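Local structure of odorant binding protein OBP69a (Ceratitis capitata, 6HHE) at residues L14-L17 with C18-T22; N40-R43 with L44-F47; L57-A60 with D61-H65; G93-G96 with C97-A100. The protein probably binds and carries small odorant molecules, as a secreted insect odorant-binding protein of the PBP/GOBP family. All blocks are in the same frame, centred on the assembly; numbering follows the deposited sequence. Where two conformers were deposited one is given.

In the fold
In this all-helical chain, four short-range contacts illustrate how local side-chain bonding and tertiary links share the same segments. Contact 2 is the common neighbour of contacts 1 and 4. Its centre is about 10 Å from that of contact 4, to which it is joined by a disulfide (Cys46 SG to Cys97 SG, 2.1 Å) and a salt bridge (Lys45 NZ to Glu98 OE2, 2.8 Å). Contact 1, centred about 12 Å from contact 2, meets it by packing, Thr22 and Cys18 lying on Phe47. Contact 3 rests on contact 4, Asn62 OD1 lying 3.3 Å from Gly96 CA. None holds the residues lining the 2-(2-methoxyethoxy)ethanol pocket, Ile80, Glu83, Asn111 and Ile114.

Contact 1: residues L14-L17 with C18-T22; sequences LTNL and CIKET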
ATOM      1  N   LEU A  14      -9.584  -2.421   9.159  1.00 38.87           N
ATOM      2  CA  LEU A  14      -8.955  -1.341   8.408  1.00 40.96           C
ATOM      3  C   LEU A  14      -9.422  -1.341   6.949  1.00 35.06           C
ATOM      4  O   LEU A  14      -9.777  -0.288   6.386  1.00 33.23           O
ATOM      5  CB  LEU A  14      -7.437  -1.497   8.522  1.00 44.82           C
ATOM      6  CG  LEU A  14      -6.507  -0.331   8.209  1.00 46.02           C
ATOM      7  CD1 LEU A  14      -5.187  -0.535   8.924  1.00 48.44           C
ATOM      8  CD2 LEU A  14      -6.269  -0.285   6.757  1.00 47.75           C
ATOM      9  N   THR A  15      -9.407  -2.521   6.312  1.00 33.90           N
ATOM     10  CA  THR A  15      -9.814  -2.638   4.912  1.00 31.33           C
ATOM     11  C   THR A  15     -11.242  -2.164   4.723  1.00 31.72           C
ATOM     12  O   THR A  15     -11.536  -1.444   3.761  1.00 29.33           O
ATOM     13  CB  THR A  15      -9.675  -4.090   4.441  1.00 41.04           C
ATOM     14  OG1 THR A  15      -8.304  -4.440   4.500  1.00 39.25           O
ATOM     15  CG2 THR A  15     -10.165  -4.280   2.981  1.00 32.97           C
ATOM     16  N   ASN A  16     -12.141  -2.577   5.615  1.00 32.16           N
ATOM     17  CA  ASN A  16     -13.537  -2.153   5.551  1.00 34.58           C
ATOM     18  C   ASN A  16     -13.655  -0.650   5.530  1.00 32.76           C
ATOM     19  O   ASN A  16     -14.374  -0.093   4.694  1.00 30.80           O
ATOM     20  CB  ASN A  16     -14.339  -2.677   6.745  1.00 48.46           C
ATOM     21  CG  ASN A  16     -15.713  -1.955   6.899  1.00 57.24           C
ATOM     22  OD1 ASN A  16     -16.598  -2.132   6.056  1.00 55.41           O
ATOM     23  ND2 ASN A  16     -15.888  -1.151   7.981  1.00 47.18           N
ATOM     24  N   LEU A  17     -13.064   0.018   6.534  1.00 28.30           N
ATOM     25  CA  LEU A  17     -13.130   1.472   6.624  1.00 30.30           C
ATOM     26  C   LEU A  17     -12.661   2.118   5.335  1.00 26.31           C
ATOM     27  O   LEU A  17     -13.317   3.017   4.783  1.00 26.08           O
ATOM     28  CB  LEU A  17     -12.271   1.989   7.781  1.00 34.39           C
ATOM     29  CG  LEU A  17     -12.739   1.839   9.219  1.00 42.92           C
ATOM     30  CD1 LEU A  17     -11.692   2.485  10.109  1.00 36.67           C
ATOM     31  CD2 LEU A  17     -14.069   2.478   9.388  1.00 37.52           C
ATOM     32  N   CYS A  18     -11.528   1.643   4.824  1.00 26.45           N
ATOM     33  CA  CYS A  18     -10.958   2.302   3.656  1.00 23.78           C
ATOM     34  C   CYS A  18     -11.770   2.022   2.397  1.00 29.55           C
ATOM     35  O   CYS A  18     -11.900   2.907   1.545  1.00 23.28           O
ATOM     36  CB  CYS A  18      -9.505   1.883   3.471  1.00 25.96           C
ATOM     37  SG  CYS A  18      -8.349   2.647   4.671  1.00 31.12           S
ATOM     38  N   ILE A  19     -12.350   0.830   2.273  1.00 27.45           N
ATOM     39  CA  ILE A  19     -13.297   0.590   1.186  1.00 27.33           C
ATOM     40  C   ILE A  19     -14.453   1.573   1.246  1.00 29.13           C
ATOM     41  O   ILE A  19     -14.831   2.170   0.232  1.00 26.21           O
ATOM     42  CB  ILE A  19     -13.788  -0.864   1.211  1.00 29.19           C
ATOM     43  CG1 ILE A  19     -12.653  -1.769   0.778  1.00 30.17           C
ATOM     44  CG2 ILE A  19     -15.013  -1.007   0.316  1.00 31.44           C
ATOM     45  CD1 ILE A  19     -12.941  -3.240   0.982  1.00 31.75           C
ATOM     46  N   LYS A  20     -15.035   1.775   2.437  1.00 23.22           N
ATOM     47  CA  LYS A  20     -16.225   2.599   2.508  1.00 22.67           C
ATOM     48  C   LYS A  20     -15.884   4.058   2.236  1.00 30.33           C
ATOM     49  O   LYS A  20     -16.645   4.765   1.577  1.00 30.37           O
ATOM     50  CB  LYS A  20     -16.899   2.456   3.875  1.00 26.79           C
ATOM     51  CG  LYS A  20     -17.561   1.119   4.088  1.00 30.56           C
ATOM     52  CD  LYS A  20     -18.257   1.119   5.452  1.00 32.49           C
ATOM     53  CE  LYS A  20     -19.314   0.033   5.536  1.00 44.33           C
ATOM     54  NZ  LYS A  20     -18.701  -1.285   5.291  1.00 41.57           N
ATOM     55  N   GLU A  21     -14.703   4.478   2.713  0.58 23.02           N
ATOM     56  CA  GLU A  21     -14.251   5.855   2.623  0.58 25.38           C
ATOM     57  C   GLU A  21     -13.878   6.244   1.196  0.58 20.70           C
ATOM     58  O   GLU A  21     -14.073   7.402   0.806  0.58 23.68           O
ATOM     59  CB  GLU A  21     -13.068   6.031   3.591  0.58 29.50           C
ATOM     60  CG  GLU A  21     -12.474   7.414   3.693  0.58 33.69           C
ATOM     61  CD  GLU A  21     -11.301   7.493   4.681  0.58 32.53           C
ATOM     62  OE1 GLU A  21     -11.285   6.772   5.708  0.58 29.95           O
ATOM     63  OE2 GLU A  21     -10.414   8.330   4.428  0.58 40.83           O
ATOM     64  N   THR A  22     -13.355   5.300   0.377  1.00 21.75           N
ATOM     65  CA  THR A  22     -12.852   5.584  -0.954  1.00 22.95           C
ATOM     66  C   THR A  22     -13.767   5.137  -2.087  1.00 26.70           C
ATOM     67  O   THR A  22     -13.567   5.568  -3.235  1.00 23.15           O
ATOM     68  CB  THR A  22     -11.487   4.929  -1.199  1.00 21.59           C
ATOM     69  OG1 THR A  22     -11.618   3.510  -1.124  1.00 23.13           O
ATOM     70  CG2 THR A  22     -10.483   5.437  -0.195  1.00 24.88           C
TER
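Leu14 and Cys18, Thr15 and Ile19, Asn16 and Lys20, and Leu17 and Glu21 are joined one turn apart in helix 10-22, each pair by a backbone hydrogen bond. The straightest of the four runs from Ile19 N to Thr15 O (2.8 Å, 166° at the hydrogen). At the end of the helix Cys18 O takes two donors from Thr22, the backbone N at 3.0 Å and OG1 at 2.8 Å, which reach it from opposite faces of the carbonyl plane.

Apolar contacts follow the same spacing. Thr15 turns its methyl to the contact: CG2 meets Ile19 CD1 at 3.6 Å, while OG1 is bonded to Ala11 O one turn back. With CG anti to the backbone N (chi1 -162°), Leu14 can bring CD2 to 4.2 Å from Cys18 SG, the sulfur that forms the disulfide with Cys50 on helix 42-55.

On another flank lies a polar pair. Lys20 runs extended from the backbone and bends at its last torsion, so that NZ comes up to the oxygen end of the Asn16 amide, not over its face. Lys20 NZ and Asn16 OD1 are modelled 2.4 Å apart, very short for a hydrogen bond, so the exact length is doubtful. In the conformer given, Glu21 OE1 forms a salt bridge with Lys54.

The chemistry thus divides the helix by side: Leu14 and Cys18 tie it to helix 42-55 by packing and disulfide, whereas Asn16 OD1 and Lys20 NZ meet within the helix itself, at a distance that is doubtful.

Contact 2: residues N40-R43 with L44-F47; sequences NNQR and LKCF
Gln42 and Lys45 meet with their side chains at a slant, one folded and the other straight. Gln42 bends at its second torsion (chi2 -56°), which turns its amide back toward the lysine chain; Lys45 is extended beyond CG and crosses past it, CD lying 3.6 Å from Gln42 OE1. The ammonium donates to that oxygen, NZ to OE1 at 2.9 Å, from a direction tilted 21° out of the amide plane. Asn40 approaches the same lysine end from the loop, its ND2 3.8 Å from CE.

Beneath the side chains the first helical turn closes on Asn41, the N-cap residue. Its carbonyl oxygen accepts from Lys45 N at 3.1 Å and, weakly, from Leu44 N, though its side chain makes no capping bond.

The lysine also forms a salt bridge with Glu98 and a cation-pi contact with Phe101. Were Lys45 replaced by an alanine, Gln42 OE1 would probably lose this donor, Glu98 its positive partner and the ring of Phe101 its cation.

Gln42 NE2 bonds to Glu98 OE1, so amide and ammonium hold separate oxygens of one carboxylate. With Cys46 disulfide-bonded to Cys97, the start of helix 42-55 is fastened to helix 96-110 by covalent and polar bonds.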
ATOM      1  N   ASN A  40      -5.092   1.843 -13.166  1.00 20.59           N
ATOM      2  CA  ASN A  40      -4.912   3.258 -12.835  1.00 20.94           C
ATOM      3  C   ASN A  40      -6.248   3.938 -12.566  1.00 20.36           C
ATOM      4  O   ASN A  40      -6.699   4.807 -13.308  1.00 26.58           O
ATOM      5  CB  ASN A  40      -4.194   3.961 -13.980  1.00 23.27           C
ATOM      6  CG  ASN A  40      -2.704   3.873 -13.839  1.00 38.14           C
ATOM      7  OD1 ASN A  40      -2.106   2.874 -14.202  1.00 39.74           O
ATOM      8  ND2 ASN A  40      -2.097   4.919 -13.291  1.00 46.90           N
ATOM      9  N   ASN A  41      -6.947   3.455 -11.553  1.00 19.05           N
ATOM     10  CA  ASN A  41      -8.241   4.004 -11.196  1.00 20.44           C
ATOM     11  C   ASN A  41      -8.042   4.776  -9.910  1.00 17.15           C
ATOM     12  O   ASN A  41      -7.391   4.280  -8.942  1.00 18.17           O
ATOM     13  CB  ASN A  41      -9.290   2.900 -11.031  1.00 22.52           C
ATOM     14  CG  ASN A  41      -9.664   2.232 -12.355  1.00 25.34           C
ATOM     15  OD1 ASN A  41      -9.083   1.214 -12.766  1.00 28.95           O
ATOM     16  ND2 ASN A  41     -10.667   2.793 -13.010  1.00 28.40           N
ATOM     17  N   GLN A  42      -8.569   5.987  -9.880  1.00 19.95           N
ATOM     18  CA  GLN A  42      -8.337   6.843  -8.723  1.00 17.27           C
ATOM     19  C   GLN A  42      -8.856   6.257  -7.434  1.00 19.21           C
ATOM     20  O   GLN A  42      -8.196   6.413  -6.419  1.00 19.49           O
ATOM     21  CB  GLN A  42      -9.016   8.203  -8.908  1.00 19.95           C
ATOM     22  CG  GLN A  42      -8.487   8.969 -10.129  1.00 25.47           C
ATOM     23  CD  GLN A  42      -6.979   9.169 -10.073  1.00 27.61           C
ATOM     24  OE1 GLN A  42      -6.268   8.660 -10.919  1.00 28.05           O
ATOM     25  NE2 GLN A  42      -6.491   9.925  -9.089  1.00 26.18           N
ATOM     26  N   ARG A  43      -9.970   5.507  -7.462  1.00 19.58           N
ATOM     27  CA  ARG A  43     -10.450   4.955  -6.191  1.00 18.99           C
ATOM     28  C   ARG A  43      -9.487   3.919  -5.620  1.00 19.66           C
ATOM     29  O   ARG A  43      -9.331   3.848  -4.408  1.00 20.12           O
ATOM     30  CB  ARG A  43     -11.827   4.323  -6.331  1.00 18.36           C
ATOM     31  CG  ARG A  43     -12.900   5.332  -6.543  1.00 19.84           C
ATOM     32  CD  ARG A  43     -14.183   4.693  -7.062  1.00 20.77           C
ATOM     33  NE  ARG A  43     -14.043   4.133  -8.395  1.00 21.75           N
ATOM     34  CZ  ARG A  43     -14.344   2.866  -8.709  1.00 21.56           C
ATOM     35  NH1 ARG A  43     -14.770   2.007  -7.790  1.00 29.06           N
ATOM     36  NH2 ARG A  43     -14.155   2.459  -9.972  1.00 24.41           N
ATOM     37  N   LEU A  44      -8.782   3.164  -6.479  1.00 17.88           N
ATOM     38  CA  LEU A  44      -7.778   2.229  -5.979  1.00 18.71           C
ATOM     39  C   LEU A  44      -6.582   2.985  -5.425  1.00 18.59           C
ATOM     40  O   LEU A  44      -6.061   2.621  -4.368  1.00 19.08           O
ATOM     41  CB  LEU A  44      -7.391   1.274  -7.069  1.00 17.77           C
ATOM     42  CG  LEU A  44      -6.332   0.227  -6.684  1.00 17.80           C
ATOM     43  CD1 LEU A  44      -6.787  -0.636  -5.508  1.00 20.50           C
ATOM     44  CD2 LEU A  44      -6.022  -0.685  -7.866  1.00 21.16           C
ATOM     45  N   LYS A  45      -6.141   4.048  -6.112  1.00 19.04           N
ATOM     46  CA  LYS A  45      -5.035   4.850  -5.602  1.00 18.03           C
ATOM     47  C   LYS A  45      -5.380   5.382  -4.220  1.00 22.18           C
ATOM     48  O   LYS A  45      -4.547   5.358  -3.299  1.00 21.35           O
ATOM     49  CB  LYS A  45      -4.748   6.028  -6.559  1.00 18.31           C
ATOM     50  CG  LYS A  45      -4.452   5.615  -7.991  1.00 19.58           C
ATOM     51  CD  LYS A  45      -3.964   6.834  -8.786  1.00 22.45           C
ATOM     52  CE  LYS A  45      -3.770   6.370 -10.171  1.00 24.56           C
ATOM     53  NZ  LYS A  45      -3.574   7.621 -11.005  1.00 26.38           N
ATOM     54  N   CYS A  46      -6.600   5.860  -4.054  1.00 20.13           N
ATOM     55  CA  CYS A  46      -6.966   6.445  -2.774  1.00 21.07           C
ATOM     56  C   CYS A  46      -7.177   5.395  -1.701  1.00 19.82           C
ATOM     57  O   CYS A  46      -6.898   5.690  -0.536  1.00 20.21           O
ATOM     58  CB  CYS A  46      -8.192   7.302  -2.915  1.00 20.39           C
ATOM     59  SG  CYS A  46      -7.867   8.827  -3.842  1.00 24.96           S
ATOM     60  N   PHE A  47      -7.656   4.204  -2.054  1.00 19.74           N
ATOM     61  CA  PHE A  47      -7.664   3.103  -1.088  1.00 19.58           C
ATOM     62  C   PHE A  47      -6.267   2.836  -0.566  1.00 22.24           C
ATOM     63  O   PHE A  47      -6.072   2.627   0.632  1.00 20.71           O
ATOM     64  CB  PHE A  47      -8.247   1.848  -1.736  1.00 19.86           C
ATOM     65  CG  PHE A  47      -8.140   0.639  -0.881  1.00 22.15           C
ATOM     66  CD1 PHE A  47      -9.077   0.420   0.117  1.00 21.33           C
ATOM     67  CD2 PHE A  47      -7.110  -0.270  -1.070  1.00 24.15           C
ATOM     68  CE1 PHE A  47      -8.933  -0.708   0.946  1.00 22.71           C
ATOM     69  CE2 PHE A  47      -6.945  -1.397  -0.237  1.00 22.67           C
ATOM     70  CZ  PHE A  47      -7.890  -1.605   0.765  1.00 25.90           C
TER

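Contact 3: residues L57-A60 with D61-H65; sequences LIDA and DNIVH
Asp59 takes a chi1 of 66°, setting CG between the backbone N and the carbonyl carbon, a crowded position that holds the carboxylate over the turn; His65, with chi1 -53°, swings its ring back to meet it. His65 NE2 donates to Asp59 OD2 at 2.8 Å, the oxygen lying close to the ring plane although the donor stands above the carboxylate plane. The two flat groups are 60° apart.

The other oxygen serves the backbone. Asp59 OD1 accepts from Ile63 N at 2.9 Å and, weakly, from Asp61 N.

Asp59 to Asn62 form a type I beta turn, closed by Asn62 N to Asp59 O at 2.9 Å. Asn62 has a positive phi, and Asp59 N bonds to Ile63 O (3.0 Å), the pattern of a G1 beta bulge in a short hairpin. Beyond it Ile58 and Val64 form a non-hydrogen-bonded antiparallel pair, flanked by the bond from His65 N to Leu57 O (2.7 Å). On this pair Ile58 CD1 touches Val64 CG2 at 3.9 Å; Ile58 packs on helix 42-55 and Val64 on helix 96-110.

One carboxylate therefore binds turn amides and imidazole together, and its negative charge would tend to stabilise a protonated His65.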
ATOM      1  N   LEU A  57       2.012   5.300   7.824  1.00 30.79           N
ATOM      2  CA  LEU A  57       3.188   5.201   6.957  1.00 28.67           C
ATOM      3  C   LEU A  57       3.339   6.338   5.951  1.00 28.46           C
ATOM      4  O   LEU A  57       4.324   6.342   5.195  1.00 31.00           O
ATOM      5  CB  LEU A  57       3.172   3.865   6.213  1.00 31.76           C
ATOM      6  CG  LEU A  57       3.061   2.711   7.195  1.00 27.33           C
ATOM      7  CD1 LEU A  57       2.950   1.449   6.448  1.00 28.54           C
ATOM      8  CD2 LEU A  57       4.304   2.666   8.101  1.00 32.39           C
ATOM      9  N   ILE A  58       2.396   7.274   5.895  1.00 30.08           N
ATOM     10  CA  ILE A  58       2.547   8.414   5.008  1.00 33.22           C
ATOM     11  C   ILE A  58       2.016   9.636   5.743  1.00 39.42           C
ATOM     12  O   ILE A  58       0.967   9.581   6.397  1.00 37.50           O
ATOM     13  CB  ILE A  58       1.839   8.157   3.658  1.00 31.69           C
ATOM     14  CG1 ILE A  58       2.242   9.215   2.622  1.00 31.12           C
ATOM     15  CG2 ILE A  58       0.337   8.082   3.856  1.00 34.54           C
ATOM     16  CD1 ILE A  58       1.741   8.956   1.187  1.00 29.71           C
ATOM     17  N   ASP A  59       2.757  10.732   5.664  1.00 39.07           N
ATOM     18  CA  ASP A  59       2.467  11.890   6.501  1.00 39.47           C
ATOM     19  C   ASP A  59       1.681  12.933   5.716  1.00 46.18           C
ATOM     20  O   ASP A  59       1.371  12.758   4.537  1.00 38.15           O
ATOM     21  CB  ASP A  59       3.758  12.470   7.084  1.00 40.52           C
ATOM     22  CG  ASP A  59       4.688  13.066   6.037  1.00 44.49           C
ATOM     23  OD1 ASP A  59       4.247  13.433   4.935  1.00 42.89           O
ATOM     24  OD2 ASP A  59       5.893  13.186   6.335  1.00 44.73           O
ATOM     25  N   ALA A  60       1.373  14.052   6.380  1.00 47.11           N
ATOM     26  CA  ALA A  60       0.569  15.088   5.741  1.00 51.82           C
ATOM     27  C   ALA A  60       1.277  15.740   4.564  1.00 49.92           C
ATOM     28  O   ALA A  60       0.618  16.373   3.738  1.00 53.33           O
ATOM     29  CB  ALA A  60       0.175  16.160   6.758  1.00 56.67           C
ATOM     30  N   ASP A  61       2.594  15.619   4.473  1.00 43.76           N
ATOM     31  CA  ASP A  61       3.328  16.148   3.333  1.00 49.37           C
ATOM     32  C   ASP A  61       3.486  15.118   2.224  1.00 46.11           C
ATOM     33  O   ASP A  61       4.294  15.326   1.312  1.00 43.72           O
ATOM     34  CB  ASP A  61       4.703  16.650   3.772  1.00 58.60           C
ATOM     35  CG  ASP A  61       4.622  17.868   4.662  1.00 69.28           C
ATOM     36  OD1 ASP A  61       4.489  17.701   5.896  1.00 71.87           O
ATOM     37  OD2 ASP A  61       4.697  18.992   4.121  1.00 69.23           O
ATOM     38  N   ASN A  62       2.749  14.013   2.302  1.00 42.41           N
ATOM     39  CA  ASN A  62       2.825  12.936   1.308  1.00 43.28           C
ATOM     40  C   ASN A  62       4.224  12.327   1.224  1.00 44.02           C
ATOM     41  O   ASN A  62       4.690  11.956   0.146  1.00 38.11           O
ATOM     42  CB  ASN A  62       2.386  13.415  -0.070  1.00 47.09           C
ATOM     43  CG  ASN A  62       0.992  13.944  -0.073  1.00 47.76           C
ATOM     44  OD1 ASN A  62       0.141  13.485   0.686  1.00 44.54           O
ATOM     45  ND2 ASN A  62       0.740  14.921  -0.928  1.00 48.62           N
ATOM     46  N   ILE A  63       4.909  12.218   2.361  1.00 41.87           N
ATOM     47  CA  ILE A  63       6.192  11.523   2.425  1.00 39.69           C
ATOM     48  C   ILE A  63       5.980  10.194   3.127  1.00 31.05           C
ATOM     49  O   ILE A  63       5.293  10.121   4.158  1.00 30.91           O
ATOM     50  CB  ILE A  63       7.274  12.362   3.121  1.00 45.14           C
ATOM     51  CG1 ILE A  63       7.747  13.462   2.176  1.00 48.28           C
ATOM     52  CG2 ILE A  63       8.457  11.503   3.475  1.00 39.36           C
ATOM     53  CD1 ILE A  63       7.289  14.809   2.568  1.00 61.66           C
ATOM     54  N   VAL A  64       6.535   9.137   2.551  1.00 33.96           N
ATOM     55  CA  VAL A  64       6.337   7.793   3.074  1.00 29.66           C
ATOM     56  C   VAL A  64       7.422   7.464   4.087  1.00 31.12           C
ATOM     57  O   VAL A  64       8.602   7.719   3.844  1.00 40.51           O
ATOM     58  CB  VAL A  64       6.337   6.801   1.911  1.00 27.68           C
ATOM     59  CG1 VAL A  64       6.190   5.372   2.410  1.00 25.45           C
ATOM     60  CG2 VAL A  64       5.229   7.199   0.916  1.00 29.80           C
ATOM     61  N   HIS A  65       7.027   6.830   5.184  1.00 28.12           N
ATOM     62  CA  HIS A  65       7.958   6.446   6.257  1.00 28.31           C
ATOM     63  C   HIS A  65       7.791   4.976   6.570  1.00 28.59           C
ATOM     64  O   HIS A  65       7.403   4.591   7.665  1.00 29.99           O
ATOM     65  CB  HIS A  65       7.720   7.291   7.499  1.00 33.88           C
ATOM     66  CG  HIS A  65       7.736   8.758   7.234  1.00 39.67           C
ATOM     67  ND1 HIS A  65       8.896   9.446   6.944  1.00 47.95           N
ATOM     68  CD2 HIS A  65       6.738   9.669   7.194  1.00 39.76           C
ATOM     69  CE1 HIS A  65       8.612  10.722   6.751  1.00 44.24           C
ATOM     70  NE2 HIS A  65       7.309  10.883   6.893  1.00 44.88           N
TER

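Contact 4: residues G93-G96 with C97-A100; sequences GADG and CETA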
ATOM      1  N   GLY A  93       4.025  11.755  -6.415  1.00 32.52           N
ATOM      2  CA  GLY A  93       3.116  12.168  -7.459  1.00 33.64           C
ATOM      3  C   GLY A  93       2.474  13.482  -7.075  1.00 37.62           C
ATOM      4  O   GLY A  93       2.900  14.122  -6.107  1.00 38.17           O
ATOM      5  N   ALA A  94       1.392  13.826  -7.755  1.00 38.23           N
ATOM      6  CA  ALA A  94       0.810  15.157  -7.623  1.00 41.90           C
ATOM      7  C   ALA A  94       0.070  15.343  -6.303  1.00 49.57           C
ATOM      8  O   ALA A  94      -0.108  16.477  -5.847  1.00 50.01           O
ATOM      9  CB  ALA A  94      -0.119  15.409  -8.804  1.00 43.06           C
ATOM     10  N   ASP A  95      -0.380  14.259  -5.683  1.00 44.85           N
ATOM     11  CA  ASP A  95      -1.086  14.343  -4.413  1.00 43.72           C
ATOM     12  C   ASP A  95      -0.822  13.055  -3.652  1.00 35.87           C
ATOM     13  O   ASP A  95       0.021  12.249  -4.051  1.00 35.42           O
ATOM     14  CB  ASP A  95      -2.583  14.594  -4.621  1.00 41.61           C
ATOM     15  CG  ASP A  95      -3.235  13.570  -5.534  1.00 54.24           C
ATOM     16  OD1 ASP A  95      -3.015  12.358  -5.337  1.00 40.26           O
ATOM     17  OD2 ASP A  95      -3.973  13.973  -6.461  1.00 52.48           O
ATOM     18  N   GLY A  96      -1.555  12.857  -2.555  1.00 38.17           N
ATOM     19  CA  GLY A  96      -1.278  11.710  -1.706  1.00 35.44           C
ATOM     20  C   GLY A  96      -1.649  10.394  -2.361  1.00 29.76           C
ATOM     21  O   GLY A  96      -0.927   9.394  -2.208  1.00 29.33           O
ATOM     22  N   CYS A  97      -2.785  10.361  -3.065  1.00 28.71           N
ATOM     23  CA  CYS A  97      -3.212   9.117  -3.686  1.00 25.27           C
ATOM     24  C   CYS A  97      -2.246   8.716  -4.785  1.00 26.37           C
ATOM     25  O   CYS A  97      -1.888   7.539  -4.872  1.00 23.17           O
ATOM     26  CB  CYS A  97      -4.638   9.182  -4.251  1.00 24.39           C
ATOM     27  SG  CYS A  97      -6.047   9.593  -3.077  1.00 33.56           S
ATOM     28  N   GLU A  98      -1.789   9.668  -5.612  1.00 25.34           N
ATOM     29  CA  GLU A  98      -0.804   9.340  -6.647  1.00 23.69           C
ATOM     30  C   GLU A  98       0.511   8.867  -6.028  1.00 24.26           C
ATOM     31  O   GLU A  98       1.104   7.883  -6.490  1.00 24.67           O
ATOM     32  CB  GLU A  98      -0.500  10.534  -7.554  1.00 25.14           C
ATOM     33  CG  GLU A  98      -1.698  11.192  -8.182  1.00 31.01           C
ATOM     34  CD  GLU A  98      -2.433  10.301  -9.152  1.00 39.53           C
ATOM     35  OE1 GLU A  98      -3.614  10.611  -9.455  1.00 39.81           O
ATOM     36  OE2 GLU A  98      -1.843   9.303  -9.630  1.00 33.72           O
ATOM     37  N   THR A  99       1.006   9.555  -4.990  1.00 24.78           N
ATOM     38  CA  THR A  99       2.215   9.095  -4.303  1.00 25.09           C
ATOM     39  C   THR A  99       2.040   7.686  -3.753  1.00 20.97           C
ATOM     40  O   THR A  99       2.937   6.843  -3.901  1.00 22.37           O
ATOM     41  CB  THR A  99       2.596  10.033  -3.162  1.00 25.21           C
ATOM     42  OG1 THR A  99       2.829  11.341  -3.698  1.00 28.48           O
ATOM     43  CG2 THR A  99       3.858   9.573  -2.486  1.00 26.52           C
ATOM     44  N   ALA A 100       0.908   7.407  -3.092  1.00 21.08           N
ATOM     45  CA  ALA A 100       0.715   6.053  -2.569  1.00 19.28           C
ATOM     46  C   ALA A 100       0.773   5.026  -3.691  1.00 22.78           C
ATOM     47  O   ALA A 100       1.382   3.952  -3.533  1.00 21.67           O
ATOM     48  CB  ALA A 100      -0.627   5.949  -1.846  1.00 21.84           C
TER
HETATM   49  O   HOH W   1      -4.768  12.829  -8.536  1.00 49.92           O
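Thr99 reaches back to Gly93 and Asp95, its hydroxyl both accepting and donating. Gly93 N points almost straight at OG1 (3.0 Å, 176° at the hydrogen), and OG1 in turn donates a hydrogen bond to Asp95 O at 3.0 Å. That carbonyl oxygen also accepts from Thr99 N, the two donors arriving from opposite faces of its plane.

Asp95 is the N-cap of helix 96-110. A chi1 of 55° folds its carboxylate over the first turn, where OD1 receives Glu98 N at 3.0 Å, nearly along the C-O direction. Such a cap serves an amide at the helix start that no preceding turn can satisfy, and its negative charge probably suits the helix dipole. With an alanine at Asp95, the Glu98 amide is likely to lose this acceptor and the bridging water one of its two anchors.

That water donates to Asp95 OD2 and to Glu98 OE1 (2.7 Å), linking two acids whose OD1 and OE1 are 4.5 Å apart. Glu98 has further partners on helix 42-55: Gln42 NE2 donates to OE1, and the ammonium of Lys45 at OE2 would partly offset the like charges. Further along the turn, Ala100 N donates to Gly96 O at 2.8 Å.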